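Local coordinates for protein tumour necrosis factor receptor (Ectromelia virus, PDB 3ON9) that probably blunts host immune defence by binding tumour necrosis factor and chemokines, the latter through the C-terminal SECRET domain that makes up this chain, at residues Y55-D60 with H154-D159. Residues are numbered along the deposited sequence; the frame is centred on the assembly and turned at random.
Sequences YYSVVD and HIPPND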
loop_
_atom_site.group_PDB
_atom_site.type_symbol
_atom_site.label_atom_id
_atom_site.label_comp_id
_atom_site.label_asym_id
_atom_site.label_seq_id
_atom_site.Cartn_x
_atom_site.Cartn_y
_atom_site.Cartn_z
ATOM N N TYR A 55 -3.270 8.425 -2.305
ATOM C CA TYR A 55 -2.613 9.301 -3.265
ATOM C C TYR A 55 -2.028 8.487 -4.407
ATOM O O TYR A 55 -1.832 7.285 -4.275
ATOM C CB TYR A 55 -1.521 10.140 -2.584
ATOM C CG TYR A 55 -0.461 9.330 -1.873
ATOM C CD1 TYR A 55 0.700 8.932 -2.532
ATOM C CD2 TYR A 55 -0.626 8.943 -0.548
ATOM C CE1 TYR A 55 1.669 8.195 -1.886
ATOM C CE2 TYR A 55 0.336 8.201 0.104
ATOM C CZ TYR A 55 1.485 7.823 -0.570
ATOM O OH TYR A 55 2.450 7.077 0.090
ATOM N N TYR A 56 -1.779 9.162 -5.525
ATOM C CA TYR A 56 -1.185 8.571 -6.715
ATOM C C TYR A 56 -0.589 9.743 -7.482
ATOM O O TYR A 56 -1.310 10.630 -7.946
ATOM C CB TYR A 56 -2.263 7.843 -7.547
ATOM C CG TYR A 56 -1.788 7.342 -8.894
ATOM C CD1 TYR A 56 -1.173 6.102 -9.018
ATOM C CD2 TYR A 56 -1.964 8.105 -10.044
ATOM C CE1 TYR A 56 -0.724 5.641 -10.259
ATOM C CE2 TYR A 56 -1.523 7.656 -11.278
ATOM C CZ TYR A 56 -0.912 6.419 -11.380
ATOM O OH TYR A 56 -0.489 5.968 -12.612
ATOM N N SER A 57 0.732 9.773 -7.581
ATOM C CA SER A 57 1.427 10.925 -8.130
ATOM C C SER A 57 2.563 10.450 -9.024
ATOM O O SER A 57 3.287 9.503 -8.677
ATOM C CB SER A 57 1.956 11.804 -6.991
ATOM O OG SER A 57 2.486 13.014 -7.496
ATOM N N VAL A 58 2.725 11.111 -10.167
ATOM C CA VAL A 58 3.580 10.612 -11.231
ATOM C C VAL A 58 4.622 11.640 -11.683
ATOM O O VAL A 58 4.333 12.841 -11.801
ATOM C CB VAL A 58 2.735 10.182 -12.464
ATOM C CG1 VAL A 58 3.648 9.730 -13.597
ATOM C CG2 VAL A 58 1.752 9.067 -12.079
ATOM N N VAL A 59 5.837 11.160 -11.937
ATOM C CA VAL A 59 6.864 11.959 -12.589
ATOM C C VAL A 59 7.329 11.125 -13.762
ATOM O O VAL A 59 7.894 10.045 -13.577
ATOM C CB VAL A 59 8.047 12.238 -11.662
ATOM C CG1 VAL A 59 9.198 12.899 -12.436
ATOM C CG2 VAL A 59 7.597 13.105 -10.488
ATOM N N ASP A 60 7.051 11.622 -14.962
ATOM C CA ASP A 60 7.239 10.892 -16.212
ATOM C C ASP A 60 6.470 9.565 -16.196
ATOM O O ASP A 60 5.242 9.565 -16.308
ATOM C CB ASP A 60 8.715 10.727 -16.555
ATOM C CG ASP A 60 8.945 10.377 -18.020
ATOM O OD1 ASP A 60 8.026 10.541 -18.848
ATOM O OD2 ASP A 60 10.062 9.932 -18.336
ATOM N N HIS A 154 10.677 12.644 -2.627
ATOM C CA HIS A 154 10.276 14.004 -2.990
ATOM C C HIS A 154 9.183 14.102 -4.058
ATOM O O HIS A 154 9.011 15.157 -4.652
ATOM C CB HIS A 154 11.487 14.836 -3.415
ATOM C CG HIS A 154 12.671 14.691 -2.506
ATOM N ND1 HIS A 154 12.609 14.951 -1.156
ATOM C CD2 HIS A 154 13.947 14.313 -2.760
ATOM C CE1 HIS A 154 13.795 14.734 -0.612
ATOM N NE2 HIS A 154 14.624 14.348 -1.564
ATOM N N ILE A 155 8.456 13.017 -4.307
ATOM C CA ILE A 155 7.235 13.100 -5.117
ATOM C C ILE A 155 6.090 13.263 -4.118
ATOM O O ILE A 155 5.905 12.415 -3.252
ATOM C CB ILE A 155 7.026 11.829 -5.986
ATOM C CG1 ILE A 155 8.219 11.595 -6.922
ATOM C CG2 ILE A 155 5.709 11.917 -6.794
ATOM C CD1 ILE A 155 8.104 10.309 -7.751
ATOM N N PRO A 156 5.329 14.367 -4.219
ATOM C CA PRO A 156 4.303 14.671 -3.210
ATOM C C PRO A 156 3.066 13.766 -3.315
ATOM O O PRO A 156 2.818 13.185 -4.369
ATOM C CB PRO A 156 3.911 16.120 -3.509
ATOM C CG PRO A 156 4.394 16.417 -4.874
ATOM C CD PRO A 156 5.378 15.353 -5.309
ATOM N N PRO A 157 2.297 13.655 -2.223
ATOM C CA PRO A 157 1.157 12.734 -2.157
ATOM C C PRO A 157 -0.124 13.351 -2.702
ATOM O O PRO A 157 -1.098 13.512 -1.957
ATOM C CB PRO A 157 1.010 12.452 -0.659
ATOM C CG PRO A 157 1.599 13.652 0.028
ATOM C CD PRO A 157 2.548 14.335 -0.939
ATOM N N ASN A 158 -0.113 13.687 -3.986
ATOM C CA ASN A 158 -1.303 14.234 -4.627
ATOM C C ASN A 158 -2.410 13.201 -4.666
ATOM O O ASN A 158 -2.164 12.055 -5.044
ATOM C CB ASN A 158 -0.996 14.641 -6.060
ATOM C CG ASN A 158 0.011 15.744 -6.136
ATOM O OD1 ASN A 158 -0.330 16.932 -6.030
ATOM N ND2 ASN A 158 1.262 15.371 -6.322
ATOM N N ASP A 159 -3.629 13.602 -4.309
ATOM C CA ASP A 159 -4.747 12.661 -4.380
ATOM C C ASP A 159 -5.363 12.623 -5.781
ATOM O O ASP A 159 -4.882 13.285 -6.705
ATOM C CB ASP A 159 -5.788 12.906 -3.267
ATOM C CG ASP A 159 -6.563 14.192 -3.442
ATOM O OD1 ASP A 159 -6.754 14.634 -4.597
ATOM O OD2 ASP A 159 -7.016 14.751 -2.411
HETATM O O HOH W 1 -2.842 12.746 -8.477
#
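Ser57 OG accepts a hydrogen bond from the carboxamide of Asn158, with ND2 of Asn158 2.9 Å from OG. An N-H...O angle of 145° marks the bond as bent, and OG stands 18° out of the amide plane. OG is anti to the backbone N of Ser57 (chi1 -173°), a rotation that also brings it within 3.5 Å of Ile155 CG2. The backbone is tied directly as well, Tyr56 N donating to Asn158 O at 3.0 Å. A water lies within hydrogen-bonding distance of both Tyr56 O and Asp159 O, in position to bridge them, although other acceptors compete for its protons.

Strand 51-59 is an outermost strand of the five-stranded antiparallel sheet in this SECRET-domain beta-sandwich. Tyr55 and Ser57 pair through their backbones with Gly66 and Thr64 of strand 62-69, whereas Tyr56 N points the other way, to segment 154-159, which has no regular secondary structure: Pro157 centres an inverse gamma turn, and one direct backbone bond joins the segment to the strand.

Beside this bond, Pro157 CB sits over one face of the Tyr55 ring, 4.0 Å from the centroid, as a CH-pi contact offset toward the rim; its nearest ring atom is CG. Farther along the strand, Val59 CG2 meets Ile155 CG1 and CD1 at 3.9 Å, while Ile155 also touches Thr64.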